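KLLA0F20702p (Kluyveromyces lactis, PDB 5Y5A) is a large fragment of the telomerase subunit Est1 of this yeast, a mostly helical protein that probably recruits telomerase to telomeres by binding Cdc13. Local coordinates at residues 254-259 with 361-366; 275-280 with 284-289; 291-296 with 313-318. One frame throughout, in Å; residues are numbered along the deposited sequence.

Interaction 1: residues 254-259 with 361-366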
ATOM      1  N   ALA A 254      -3.590   8.818   1.641  1.00 36.38           N
ATOM      2  CA  ALA A 254      -2.453   9.218   0.807  1.00 42.06           C
ATOM      3  C   ALA A 254      -1.132   8.837   1.464  1.00 43.63           C
ATOM      4  O   ALA A 254      -0.260   8.212   0.842  1.00 41.40           O
ATOM      5  CB  ALA A 254      -2.498  10.737   0.513  1.00 34.61           C
ATOM      6  N   ALA A 255      -0.994   9.210   2.734  1.00 49.52           N
ATOM      7  CA  ALA A 255       0.184   8.866   3.526  1.00 42.70           C
ATOM      8  C   ALA A 255       0.421   7.364   3.529  1.00 37.99           C
ATOM      9  O   ALA A 255       1.546   6.903   3.355  1.00 39.42           O
ATOM     10  CB  ALA A 255       0.027   9.376   4.965  1.00 37.30           C
ATOM     11  N   TYR A 256      -0.648   6.603   3.739  1.00 39.34           N
ATOM     12  CA  TYR A 256      -0.550   5.150   3.765  1.00 39.83           C
ATOM     13  C   TYR A 256      -0.044   4.605   2.426  1.00 34.78           C
ATOM     14  O   TYR A 256       0.871   3.785   2.385  1.00 37.05           O
ATOM     15  CB  TYR A 256      -1.905   4.526   4.122  1.00 38.50           C
ATOM     16  CG  TYR A 256      -1.945   3.034   3.901  1.00 42.14           C
ATOM     17  CD1 TYR A 256      -1.190   2.170   4.691  1.00 40.52           C
ATOM     18  CD2 TYR A 256      -2.725   2.487   2.892  1.00 47.54           C
ATOM     19  CE1 TYR A 256      -1.219   0.802   4.479  1.00 43.19           C
ATOM     20  CE2 TYR A 256      -2.762   1.125   2.676  1.00 42.56           C
ATOM     21  CZ  TYR A 256      -2.012   0.289   3.466  1.00 47.81           C
ATOM     22  OH  TYR A 256      -2.063  -1.066   3.232  1.00 54.12           O
ATOM     23  N   GLN A 257      -0.632   5.080   1.333  1.00 37.82           N
ATOM     24  CA  GLN A 257      -0.210   4.662   0.002  1.00 37.23           C
ATOM     25  C   GLN A 257       1.228   5.094  -0.281  1.00 39.52           C
ATOM     26  O   GLN A 257       1.996   4.357  -0.907  1.00 37.47           O
ATOM     27  CB  GLN A 257      -1.161   5.229  -1.052  1.00 33.01           C
ATOM     28  CG  GLN A 257      -2.569   4.639  -0.980  1.00 41.38           C
ATOM     29  CD  GLN A 257      -2.637   3.204  -1.490  1.00 47.11           C
ATOM     30  OE1 GLN A 257      -1.907   2.815  -2.406  1.00 47.80           O
ATOM     31  NE2 GLN A 257      -3.516   2.414  -0.898  1.00 49.47           N
ATOM     32  N   PHE A 258       1.594   6.286   0.182  1.00 36.60           N
ATOM     33  CA  PHE A 258       2.976   6.746   0.036  1.00 40.84           C
ATOM     34  C   PHE A 258       3.945   5.837   0.794  1.00 40.01           C
ATOM     35  O   PHE A 258       5.049   5.568   0.325  1.00 39.28           O
ATOM     36  CB  PHE A 258       3.132   8.196   0.518  1.00 43.65           C
ATOM     37  CG  PHE A 258       2.396   9.207  -0.332  1.00 47.17           C
ATOM     38  CD1 PHE A 258       2.047   8.912  -1.646  1.00 39.10           C
ATOM     39  CD2 PHE A 258       2.047  10.450   0.184  1.00 49.90           C
ATOM     40  CE1 PHE A 258       1.369   9.844  -2.437  1.00 45.09           C
ATOM     41  CE2 PHE A 258       1.369  11.385  -0.597  1.00 47.48           C
ATOM     42  CZ  PHE A 258       1.027  11.078  -1.909  1.00 46.35           C
ATOM     43  N   VAL A 259       3.531   5.371   1.969  1.00 39.52           N
ATOM     44  CA  VAL A 259       4.370   4.486   2.768  1.00 31.90           C
ATOM     45  C   VAL A 259       4.507   3.136   2.077  1.00 35.60           C
ATOM     46  O   VAL A 259       5.596   2.589   1.994  1.00 41.14           O
ATOM     47  CB  VAL A 259       3.800   4.294   4.186  1.00 36.44           C
ATOM     48  CG1 VAL A 259       4.483   3.126   4.884  1.00 36.17           C
ATOM     49  CG2 VAL A 259       3.977   5.576   4.995  1.00 34.66           C
ATOM     50  N   ILE A 361      -8.936   1.581  11.098  1.00 36.89           N
ATOM     51  CA  ILE A 361      -8.032   1.309  12.213  1.00 31.85           C
ATOM     52  C   ILE A 361      -6.955   0.344  11.755  1.00 36.80           C
ATOM     53  O   ILE A 361      -5.781   0.464  12.113  1.00 41.07           O
ATOM     54  CB  ILE A 361      -8.794   0.740  13.430  1.00 34.35           C
ATOM     55  CG1 ILE A 361      -9.647   1.847  14.065  1.00 37.45           C
ATOM     56  CG2 ILE A 361      -7.822   0.153  14.439  1.00 37.39           C
ATOM     57  CD1 ILE A 361     -10.681   1.360  15.058  1.00 36.99           C
ATOM     58  N   PHE A 362      -7.372  -0.601  10.926  1.00 39.56           N
ATOM     59  CA  PHE A 362      -6.473  -1.557  10.316  1.00 33.23           C
ATOM     60  C   PHE A 362      -5.429  -0.817   9.480  1.00 37.99           C
ATOM     61  O   PHE A 362      -4.228  -1.079   9.583  1.00 39.93           O
ATOM     62  CB  PHE A 362      -7.296  -2.530   9.465  1.00 37.69           C
ATOM     63  CG  PHE A 362      -6.511  -3.677   8.893  1.00 46.85           C
ATOM     64  CD1 PHE A 362      -6.318  -4.834   9.623  1.00 54.36           C
ATOM     65  CD2 PHE A 362      -6.010  -3.618   7.603  1.00 54.78           C
ATOM     66  CE1 PHE A 362      -5.609  -5.905   9.093  1.00 57.47           C
ATOM     67  CE2 PHE A 362      -5.308  -4.690   7.068  1.00 60.74           C
ATOM     68  CZ  PHE A 362      -5.108  -5.830   7.816  1.00 58.67           C
ATOM     69  N   GLN A 363      -5.889   0.113   8.651  1.00 43.59           N
ATOM     70  CA  GLN A 363      -4.976   0.890   7.814  1.00 41.62           C
ATOM     71  C   GLN A 363      -3.989   1.676   8.671  1.00 36.97           C
ATOM     72  O   GLN A 363      -2.801   1.725   8.368  1.00 35.64           O
ATOM     73  CB  GLN A 363      -5.745   1.843   6.897  1.00 39.20           C
ATOM     74  CG  GLN A 363      -4.848   2.491   5.845  1.00 47.85           C
ATOM     75  CD  GLN A 363      -5.628   3.259   4.801  1.00 51.47           C
ATOM     76  OE1 GLN A 363      -6.014   2.705   3.767  1.00 51.24           O
ATOM     77  NE2 GLN A 363      -5.866   4.542   5.064  1.00 42.58           N
ATOM     78  N   ASP A 364      -4.490   2.264   9.755  1.00 34.69           N
ATOM     79  CA  ASP A 364      -3.663   3.029  10.678  1.00 41.36           C
ATOM     80  C   ASP A 364      -2.518   2.190  11.250  1.00 44.70           C
ATOM     81  O   ASP A 364      -1.400   2.676  11.392  1.00 39.82           O
ATOM     82  CB  ASP A 364      -4.513   3.585  11.827  1.00 33.08           C
ATOM     83  CG  ASP A 364      -5.277   4.846  11.444  1.00 45.42           C
ATOM     84  OD1 ASP A 364      -5.301   5.212  10.246  1.00 37.45           O
ATOM     85  OD2 ASP A 364      -5.870   5.464  12.359  1.00 43.50           O
ATOM     86  N   LEU A 365      -2.819   0.934  11.581  1.00 49.46           N
ATOM     87  CA  LEU A 365      -1.822   0.004  12.105  1.00 43.94           C
ATOM     88  C   LEU A 365      -0.685  -0.215  11.113  1.00 37.91           C
ATOM     89  O   LEU A 365       0.487  -0.079  11.459  1.00 35.10           O
ATOM     90  CB  LEU A 365      -2.479  -1.335  12.461  1.00 44.26           C
ATOM     91  CG  LEU A 365      -1.516  -2.471  12.804  1.00 43.45           C
ATOM     92  CD1 LEU A 365      -0.857  -2.250  14.159  1.00 38.81           C
ATOM     93  CD2 LEU A 365      -2.223  -3.827  12.759  1.00 49.97           C
ATOM     94  N   ILE A 366      -1.027  -0.532   9.871  1.00 40.81           N
ATOM     95  CA  ILE A 366      -0.007  -0.765   8.850  1.00 41.63           C
ATOM     96  C   ILE A 366       0.789   0.498   8.507  1.00 38.87           C
ATOM     97  O   ILE A 366       2.016   0.445   8.367  1.00 38.28           O
ATOM     98  CB  ILE A 366      -0.631  -1.325   7.575  1.00 43.88           C
ATOM     99  CG1 ILE A 366      -1.397  -2.611   7.901  1.00 46.10           C
ATOM    100  CG2 ILE A 366       0.445  -1.596   6.529  1.00 37.28           C
ATOM    101  CD1 ILE A 366      -2.481  -2.911   6.900  1.00 43.54           C
TER
HETATM  102  O   HOH W   1      -5.649   3.825   1.330  1.00 48.74           O
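Helix-to-helix packing inside the Est1 DNA/RNA-binding family region brings Tyr256, on helix 251-263, against Gln363 and Ile366 on the long helix 339-379. The backbones stay well apart, with 7.4 Å between Tyr256 CA and Gln363 CA, and the gap is bridged by side chains. Tyr256 does this with its CG anti to the backbone N (chi1 169°), which sends the ring across to the other helix. Over one face of that ring lies the methylene CG of Gln363, 3.7 Å from the ring centroid and 18° off the normal, a CH-pi contact displaced toward the rim. Beyond CG the glutamine chain is extended, and its amide follows the ring nearly parallel, the two planes differing by 15°; Gln363 OE1 comes to 3.4 Å from Tyr256 CD2. Ile366 instead meets the ring at its edge, close to the ring plane, where its branch methyl CG2 is 3.6 Å from Tyr256 CE1.

The glutamine amide is held from both ends. Gln363 NE2 is hydrogen-bonded to Asn253 OD1, whereas Gln363 OE1 accepts a hydrogen bond of 2.7 Å from a water that links the two segments, weakly on the side of Gln257 NE2, at 3.4 Å. This should limit the amide's rotation and keep it nearly parallel to the ring. Tyr256 OH pairs with Arg260, one turn further along its own helix. No direct hydrogen bond joins the segments; a ring with a methylene over one face and a methyl at its edge connects two helices far apart in sequence, in a helical region whose family belongs to the TPR clan.

Interaction 2: residues 275-280 with 284-289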
ATOM      1  N   PHE A 275       5.737  11.506   0.780  1.00 35.46           N
ATOM      2  CA  PHE A 275       5.566  11.374   2.227  1.00 36.26           C
ATOM      3  C   PHE A 275       6.060  12.625   2.967  1.00 41.47           C
ATOM      4  O   PHE A 275       5.397  13.143   3.866  1.00 37.86           O
ATOM      5  CB  PHE A 275       6.324  10.139   2.719  1.00 34.75           C
ATOM      6  CG  PHE A 275       6.129   9.826   4.175  1.00 38.17           C
ATOM      7  CD1 PHE A 275       5.003   9.128   4.606  1.00 36.58           C
ATOM      8  CD2 PHE A 275       7.090  10.182   5.110  1.00 39.87           C
ATOM      9  CE1 PHE A 275       4.830   8.804   5.951  1.00 37.96           C
ATOM     10  CE2 PHE A 275       6.924   9.859   6.463  1.00 37.12           C
ATOM     11  CZ  PHE A 275       5.789   9.170   6.878  1.00 34.54           C
ATOM     12  N   THR A 276       7.232  13.103   2.564  1.00 39.91           N
ATOM     13  CA  THR A 276       7.874  14.254   3.196  1.00 40.27           C
ATOM     14  C   THR A 276       7.143  15.557   2.862  1.00 41.45           C
ATOM     15  O   THR A 276       7.018  16.444   3.704  1.00 40.58           O
ATOM     16  CB  THR A 276       9.344  14.351   2.757  1.00 39.27           C
ATOM     17  OG1 THR A 276       9.993  13.115   3.065  1.00 37.20           O
ATOM     18  CG2 THR A 276      10.066  15.484   3.470  1.00 40.86           C
ATOM     19  N   ASN A 277       6.650  15.649   1.633  1.00 38.10           N
ATOM     20  CA  ASN A 277       5.905  16.816   1.189  1.00 43.65           C
ATOM     21  C   ASN A 277       4.627  16.952   2.015  1.00 47.75           C
ATOM     22  O   ASN A 277       4.172  18.059   2.297  1.00 45.46           O
ATOM     23  CB  ASN A 277       5.589  16.710  -0.304  1.00 41.92           C
ATOM     24  CG  ASN A 277       5.035  18.005  -0.893  1.00 49.88           C
ATOM     25  OD1 ASN A 277       3.821  18.187  -0.993  1.00 46.22           O
ATOM     26  ND2 ASN A 277       5.932  18.906  -1.303  1.00 48.02           N
ATOM     27  N   LEU A 278       4.082  15.812   2.430  1.00 45.85           N
ATOM     28  CA  LEU A 278       2.856  15.767   3.218  1.00 40.46           C
ATOM     29  C   LEU A 278       3.075  16.002   4.715  1.00 44.20           C
ATOM     30  O   LEU A 278       2.287  16.694   5.364  1.00 39.73           O
ATOM     31  CB  LEU A 278       2.156  14.419   3.011  1.00 37.74           C
ATOM     32  CG  LEU A 278       0.880  14.141   3.816  1.00 42.14           C
ATOM     33  CD1 LEU A 278      -0.177  15.218   3.588  1.00 37.85           C
ATOM     34  CD2 LEU A 278       0.322  12.768   3.464  1.00 41.27           C
ATOM     35  N   LEU A 279       4.138  15.425   5.268  1.00 36.11           N
ATOM     36  CA  LEU A 279       4.284  15.396   6.722  1.00 37.44           C
ATOM     37  C   LEU A 279       5.513  16.102   7.258  1.00 42.93           C
ATOM     38  O   LEU A 279       5.617  16.310   8.464  1.00 42.88           O
ATOM     39  CB  LEU A 279       4.321  13.945   7.222  1.00 36.86           C
ATOM     40  CG  LEU A 279       3.064  13.117   6.985  1.00 42.09           C
ATOM     41  CD1 LEU A 279       3.303  11.665   7.390  1.00 42.43           C
ATOM     42  CD2 LEU A 279       1.893  13.721   7.753  1.00 40.27           C
ATOM     43  N   GLY A 280       6.452  16.456   6.384  1.00 41.28           N
ATOM     44  CA  GLY A 280       7.737  16.925   6.863  1.00 41.67           C
ATOM     45  C   GLY A 280       8.214  18.272   6.372  1.00 43.88           C
ATOM     46  O   GLY A 280       9.062  18.900   7.005  1.00 43.70           O
ATOM     47  N   GLY A 284       5.614  22.323   1.922  1.00 49.54           N
ATOM     48  CA  GLY A 284       5.027  21.383   0.984  1.00 47.63           C
ATOM     49  C   GLY A 284       3.570  21.726   0.765  1.00 49.35           C
ATOM     50  O   GLY A 284       2.854  22.006   1.728  1.00 47.65           O
ATOM     51  N   SER A 285       3.130  21.734  -0.492  1.00 48.86           N
ATOM     52  CA  SER A 285       1.728  22.010  -0.779  1.00 51.96           C
ATOM     53  C   SER A 285       0.832  20.995  -0.057  1.00 44.91           C
ATOM     54  O   SER A 285      -0.206  21.366   0.483  1.00 44.11           O
ATOM     55  CB  SER A 285       1.460  21.995  -2.284  1.00 55.55           C
ATOM     56  OG  SER A 285       1.880  20.770  -2.859  1.00 67.46           O
ATOM     57  N   LEU A 286       1.252  19.731  -0.008  1.00 45.93           N
ATOM     58  CA  LEU A 286       0.460  18.688   0.658  1.00 44.35           C
ATOM     59  C   LEU A 286       0.353  18.928   2.158  1.00 46.63           C
ATOM     60  O   LEU A 286      -0.715  18.769   2.747  1.00 48.66           O
ATOM     61  CB  LEU A 286       1.054  17.300   0.406  1.00 42.99           C
ATOM     62  CG  LEU A 286       0.894  16.757  -1.013  1.00 48.14           C
ATOM     63  CD1 LEU A 286       1.419  15.339  -1.093  1.00 42.30           C
ATOM     64  CD2 LEU A 286      -0.570  16.818  -1.446  1.00 51.17           C
ATOM     65  N   PHE A 287       1.470  19.312   2.766  1.00 46.69           N
ATOM     66  CA  PHE A 287       1.519  19.619   4.191  1.00 44.49           C
ATOM     67  C   PHE A 287       0.588  20.774   4.572  1.00 44.64           C
ATOM     68  O   PHE A 287      -0.122  20.708   5.581  1.00 45.98           O
ATOM     69  CB  PHE A 287       2.953  19.955   4.601  1.00 41.25           C
ATOM     70  CG  PHE A 287       3.094  20.390   6.035  1.00 38.93           C
ATOM     71  CD1 PHE A 287       3.140  19.457   7.055  1.00 36.14           C
ATOM     72  CD2 PHE A 287       3.205  21.733   6.358  1.00 47.00           C
ATOM     73  CE1 PHE A 287       3.276  19.858   8.385  1.00 38.10           C
ATOM     74  CE2 PHE A 287       3.343  22.140   7.679  1.00 49.00           C
ATOM     75  CZ  PHE A 287       3.378  21.200   8.693  1.00 44.71           C
ATOM     76  N   LYS A 288       0.609  21.832   3.771  1.00 43.32           N
ATOM     77  CA  LYS A 288      -0.221  23.007   4.034  1.00 56.11           C
ATOM     78  C   LYS A 288      -1.697  22.642   3.953  1.00 52.11           C
ATOM     79  O   LYS A 288      -2.508  23.134   4.728  1.00 48.34           O
ATOM     80  CB  LYS A 288       0.092  24.139   3.046  1.00 53.80           C
ATOM     81  CG  LYS A 288       1.460  24.795   3.208  1.00 56.32           C
ATOM     82  CD  LYS A 288       1.675  25.844   2.110  1.00 63.46           C
ATOM     83  CE  LYS A 288       2.983  26.610   2.288  1.00 72.20           C
ATOM     84  NZ  LYS A 288       3.314  27.461   1.097  1.00 75.30           N
ATOM     85  N   LYS A 289      -2.027  21.769   3.008  1.00 52.28           N
ATOM     86  CA  LYS A 289      -3.381  21.261   2.866  1.00 50.79           C
ATOM     87  C   LYS A 289      -3.773  20.405   4.059  1.00 47.71           C
ATOM     88  O   LYS A 289      -4.900  20.494   4.541  1.00 53.08           O
ATOM     89  CB  LYS A 289      -3.516  20.463   1.574  1.00 48.31           C
ATOM     90  CG  LYS A 289      -3.515  21.338   0.339  1.00 47.42           C
ATOM     91  CD  LYS A 289      -3.541  20.506  -0.920  1.00 47.60           C
ATOM     92  CE  LYS A 289      -3.672  21.396  -2.138  1.00 54.10           C
ATOM     93  NZ  LYS A 289      -3.637  20.579  -3.374  1.00 60.92           N
TER
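Asn277, near the end of helix 271-279, reaches the first turn of helix 285-298 with both of its oxygens, at the junction where a short loop joins these two successive helices. Its side-chain OD1 accepts the backbone N-H of Leu286 at 3.2 Å, a fairly straight bond with an N-H...O angle of 157°, although the donor is tilted 30° from the carbonyl plane. The backbone O of Asn277 takes a second, weak hydrogen bond from Phe287 N at 3.0 Å. What aims the amide is the first torsion: CG stands anti to the backbone N (chi1 -170°) and is carried over the start of the other helix, with ND2 placed 3.5 Å from Gly284 CA.

Next to these bonds the two chains are close-packed. Leu278 O lies at the edge of the Phe287 ring, in its plane, and receives a CA-H...O contact from Phe287 CA at 3.2 Å. Leu278 CA packs on Leu286 CB at 3.7 Å, their side chains crossing at about a right angle. Gly284, which occupies the N-cap position and has no side chain to intervene, lets its CA approach to 4.7 Å from Asn277 CA, and the axes of the two short helical segments come within 6.6 Å.

Farther out, Leu278 and Leu286 rest on Ala255 and Phe258 of helix 251-263, while Leu279 O and Gly280 O bond to Trp330 and Thr329. Chemically, two oxygens of one asparagine answer two amides at a helix start that lack acceptors within their own helix, and their negative character should suit the partial positive charge expected there.

Interaction 3: residues 291-296 with 313-318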
ATOM      1  N   LEU A 291      -2.767  20.749   7.050  1.00 42.59           N
ATOM      2  CA  LEU A 291      -3.051  21.660   8.151  1.00 50.12           C
ATOM      3  C   LEU A 291      -4.449  22.283   8.017  1.00 54.00           C
ATOM      4  O   LEU A 291      -5.137  22.496   9.016  1.00 54.68           O
ATOM      5  CB  LEU A 291      -1.968  22.741   8.234  1.00 46.88           C
ATOM      6  CG  LEU A 291      -0.881  22.406   9.267  1.00 51.17           C
ATOM      7  CD1 LEU A 291      -0.334  21.003   9.066  1.00 52.60           C
ATOM      8  CD2 LEU A 291       0.246  23.428   9.269  1.00 48.53           C
ATOM      9  N   ASN A 292      -4.870  22.548   6.782  1.00 42.48           N
ATOM     10  CA  ASN A 292      -6.218  23.048   6.528  1.00 53.16           C
ATOM     11  C   ASN A 292      -7.283  22.025   6.903  1.00 56.92           C
ATOM     12  O   ASN A 292      -8.315  22.380   7.476  1.00 54.26           O
ATOM     13  CB  ASN A 292      -6.371  23.453   5.066  1.00 49.22           C
ATOM     14  CG  ASN A 292      -5.610  24.717   4.736  1.00 53.95           C
ATOM     15  OD1 ASN A 292      -5.249  25.484   5.627  1.00 57.40           O
ATOM     16  ND2 ASN A 292      -5.373  24.950   3.450  1.00 50.90           N
ATOM     17  N   SER A 293      -7.025  20.763   6.575  1.00 46.47           N
ATOM     18  CA  SER A 293      -7.907  19.668   6.948  1.00 49.41           C
ATOM     19  C   SER A 293      -8.014  19.549   8.460  1.00 48.41           C
ATOM     20  O   SER A 293      -9.105  19.374   9.002  1.00 54.51           O
ATOM     21  CB  SER A 293      -7.405  18.345   6.364  1.00 50.11           C
ATOM     22  OG  SER A 293      -7.656  18.279   4.978  1.00 46.55           O
ATOM     23  N   LEU A 294      -6.875  19.639   9.138  1.00 44.53           N
ATOM     24  CA  LEU A 294      -6.871  19.591  10.585  1.00 42.84           C
ATOM     25  C   LEU A 294      -7.675  20.775  11.148  1.00 48.10           C
ATOM     26  O   LEU A 294      -8.333  20.632  12.177  1.00 52.68           O
ATOM     27  CB  LEU A 294      -5.432  19.566  11.116  1.00 39.74           C
ATOM     28  CG  LEU A 294      -4.654  18.302  10.725  1.00 41.97           C
ATOM     29  CD1 LEU A 294      -3.172  18.408  11.060  1.00 38.69           C
ATOM     30  CD2 LEU A 294      -5.253  17.047  11.378  1.00 39.78           C
ATOM     31  N   ASP A 295      -7.650  21.920  10.460  1.00 50.88           N
ATOM     32  CA  ASP A 295      -8.490  23.067  10.834  1.00 55.82           C
ATOM     33  C   ASP A 295      -9.976  22.717  10.750  1.00 57.24           C
ATOM     34  O   ASP A 295     -10.754  23.013  11.670  1.00 53.27           O
ATOM     35  CB  ASP A 295      -8.238  24.291   9.934  1.00 53.19           C
ATOM     36  CG  ASP A 295      -6.878  24.928  10.146  1.00 58.26           C
ATOM     37  OD1 ASP A 295      -6.163  24.552  11.094  1.00 60.19           O
ATOM     38  OD2 ASP A 295      -6.534  25.836   9.361  1.00 64.23           O
ATOM     39  N   ASP A 296     -10.368  22.122   9.624  1.00 52.48           N
ATOM     40  CA  ASP A 296     -11.765  21.771   9.392  1.00 51.73           C
ATOM     41  C   ASP A 296     -12.224  20.747  10.427  1.00 50.10           C
ATOM     42  O   ASP A 296     -13.336  20.817  10.924  1.00 51.13           O
ATOM     43  CB  ASP A 296     -11.970  21.214   7.981  1.00 51.26           C
ATOM     44  CG  ASP A 296     -11.522  22.179   6.892  1.00 62.71           C
ATOM     45  OD1 ASP A 296     -11.591  23.413   7.096  1.00 66.26           O
ATOM     46  OD2 ASP A 296     -11.106  21.694   5.818  1.00 65.37           O
ATOM     47  N   MET A 313      -9.994   9.230  12.714  1.00 46.67           N
ATOM     48  CA  MET A 313      -9.076   8.095  12.753  1.00 45.15           C
ATOM     49  C   MET A 313      -8.127   8.112  11.562  1.00 44.07           C
ATOM     50  O   MET A 313      -6.983   7.697  11.684  1.00 47.28           O
ATOM     51  CB  MET A 313      -9.845   6.782  12.814  1.00 51.36           C
ATOM     52  CG  MET A 313     -10.699   6.669  14.065  1.00 54.95           C
ATOM     53  SD  MET A 313     -11.465   5.061  14.234  1.00 61.95           S
ATOM     54  CE  MET A 313     -13.026   5.525  14.985  1.00 54.40           C
ATOM     55  N   GLU A 314      -8.587   8.620  10.422  1.00 40.32           N
ATOM     56  CA  GLU A 314      -7.711   8.748   9.263  1.00 42.42           C
ATOM     57  C   GLU A 314      -6.671   9.861   9.460  1.00 42.61           C
ATOM     58  O   GLU A 314      -5.533   9.732   9.044  1.00 47.56           O
ATOM     59  CB  GLU A 314      -8.519   9.025   7.994  1.00 47.22           C
ATOM     60  CG  GLU A 314      -7.645   9.084   6.760  1.00 48.12           C
ATOM     61  CD  GLU A 314      -8.363   9.626   5.544  1.00 48.20           C
ATOM     62  OE1 GLU A 314      -9.601   9.669   5.562  1.00 50.76           O
ATOM     63  OE2 GLU A 314      -7.682  10.003   4.566  1.00 50.31           O
ATOM     64  N   PHE A 315      -7.065  10.951  10.101  1.00 46.05           N
ATOM     65  CA  PHE A 315      -6.206  12.122  10.155  1.00 44.16           C
ATOM     66  C   PHE A 315      -5.379  12.290  11.420  1.00 42.10           C
ATOM     67  O   PHE A 315      -4.246  12.747  11.345  1.00 45.13           O
ATOM     68  CB  PHE A 315      -7.046  13.381   9.953  1.00 38.78           C
ATOM     69  CG  PHE A 315      -7.383  13.649   8.524  1.00 37.51           C
ATOM     70  CD1 PHE A 315      -8.433  12.989   7.906  1.00 37.74           C
ATOM     71  CD2 PHE A 315      -6.638  14.550   7.786  1.00 40.59           C
ATOM     72  CE1 PHE A 315      -8.739  13.234   6.584  1.00 46.35           C
ATOM     73  CE2 PHE A 315      -6.942  14.800   6.464  1.00 45.60           C
ATOM     74  CZ  PHE A 315      -7.996  14.143   5.862  1.00 47.58           C
ATOM     75  N   TYR A 316      -5.930  11.951  12.579  1.00 42.63           N
ATOM     76  CA  TYR A 316      -5.289  12.356  13.823  1.00 42.28           C
ATOM     77  C   TYR A 316      -4.058  11.530  14.142  1.00 43.51           C
ATOM     78  O   TYR A 316      -3.296  11.884  15.034  1.00 44.79           O
ATOM     79  CB  TYR A 316      -6.278  12.312  14.995  1.00 45.44           C
ATOM     80  CG  TYR A 316      -7.152  13.552  15.062  1.00 46.10           C
ATOM     81  CD1 TYR A 316      -7.347  14.333  13.936  1.00 46.35           C
ATOM     82  CD2 TYR A 316      -7.761  13.955  16.249  1.00 49.44           C
ATOM     83  CE1 TYR A 316      -8.130  15.458  13.968  1.00 45.72           C
ATOM     84  CE2 TYR A 316      -8.559  15.106  16.292  1.00 46.04           C
ATOM     85  CZ  TYR A 316      -8.733  15.848  15.140  1.00 45.72           C
ATOM     86  OH  TYR A 316      -9.516  16.990  15.133  1.00 44.61           O
ATOM     87  N   ILE A 317      -3.838  10.445  13.410  1.00 37.45           N
ATOM     88  CA  ILE A 317      -2.614   9.692  13.608  1.00 33.84           C
ATOM     89  C   ILE A 317      -1.462  10.374  12.860  1.00 38.34           C
ATOM     90  O   ILE A 317      -0.298  10.131  13.150  1.00 43.81           O
ATOM     91  CB  ILE A 317      -2.753   8.214  13.140  1.00 36.55           C
ATOM     92  CG1 ILE A 317      -1.634   7.350  13.739  1.00 35.23           C
ATOM     93  CG2 ILE A 317      -2.795   8.125  11.617  1.00 35.51           C
ATOM     94  CD1 ILE A 317      -1.636   5.895  13.265  1.00 41.79           C
ATOM     95  N   LEU A 318      -1.790  11.201  11.896  1.00 37.74           N
ATOM     96  CA  LEU A 318      -0.801  11.857  11.087  1.00 37.30           C
ATOM     97  C   LEU A 318       0.120  12.779  11.832  1.00 41.12           C
ATOM     98  O   LEU A 318       1.300  12.657  11.701  1.00 45.49           O
ATOM     99  CB  LEU A 318      -1.432  12.511   9.887  1.00 38.09           C
ATOM    100  CG  LEU A 318      -2.146  11.543   8.972  1.00 38.34           C
ATOM    101  CD1 LEU A 318      -2.801  12.252   7.827  1.00 36.84           C
ATOM    102  CD2 LEU A 318      -1.213  10.492   8.445  1.00 38.43           C
TER
HETATM  103  O   HOH W   2      -7.961  19.145  14.134  1.00 41.47           O
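This is a buried, largely apolar contact in which Ser293 and Leu294 of helix 285-298 pack on Phe315 and Tyr316 of the segment 313-318. The evidence is in the side chains, for no direct hydrogen bond crosses between 291-296 and 313-318, and the nearest CA atoms, those of Leu294 and Phe315, are 7.5 Å apart. Ser293 CB approaches Phe315 CE2 to 3.6 Å, obliquely to the ring. In Leu294 the first torsion (chi1 -65°) swings the end of the side chain toward the aromatic pair, although CB itself does not point there, and a single methyl serves both residues: CD2 is 4.3 Å from Phe315 CB and 4.2 Å from Tyr316 CE1. The leucine and tyrosine side chains run past each other in opposed senses, with the methyl oblique to the phenol ring.

Water supplies the polar link. One molecule donates to Leu294 O, at a notably short and therefore somewhat doubtful 2.5 Å, and to Tyr316 OH at 2.8 Å. The same hydroxyl is hydrogen-bonded to Glu301, so the buried phenol oxygen has two partners. Phe315 and Tyr316 begin a type I beta turn that runs to Leu318, marked by a bond of 3.0 Å from Leu318 N to Phe315 O.

Around the contact, Phe251 of helix 251-263 touches both Ser293 and Phe315, Leu290 and Leu297 of helix 285-298 also touch Phe315, with Leu297 reaching Tyr316 as well, and on the side of helix 339-379 Tyr316 meets Phe342 edge-to-face and packs on Leu345.

In the fold
All three contacts fall in the Est1 DNA/RNA-binding family region and are neighbours in the fold, with centres 12 to 16 Å apart. Interactions 2 and 3 follow one another along the chain, both using helix 285-298, and both lie between the two segments that interaction 1 joins. Helix 251-263 ties them together: Val259 CG2 is 3.5 Å from Phe275 CE1 of interaction 2, and Ala255 CB touches both Leu278 CD2, at 3.7 Å, and Leu318 CD2 of interaction 3, at 3.9 Å. On helix 339-379, Ile361 CG1 packs 3.7 Å from Met313 SD. Interaction 1 is the most central, its centre about 7 Å from that of the chain, against 18 and 20 Å for the others.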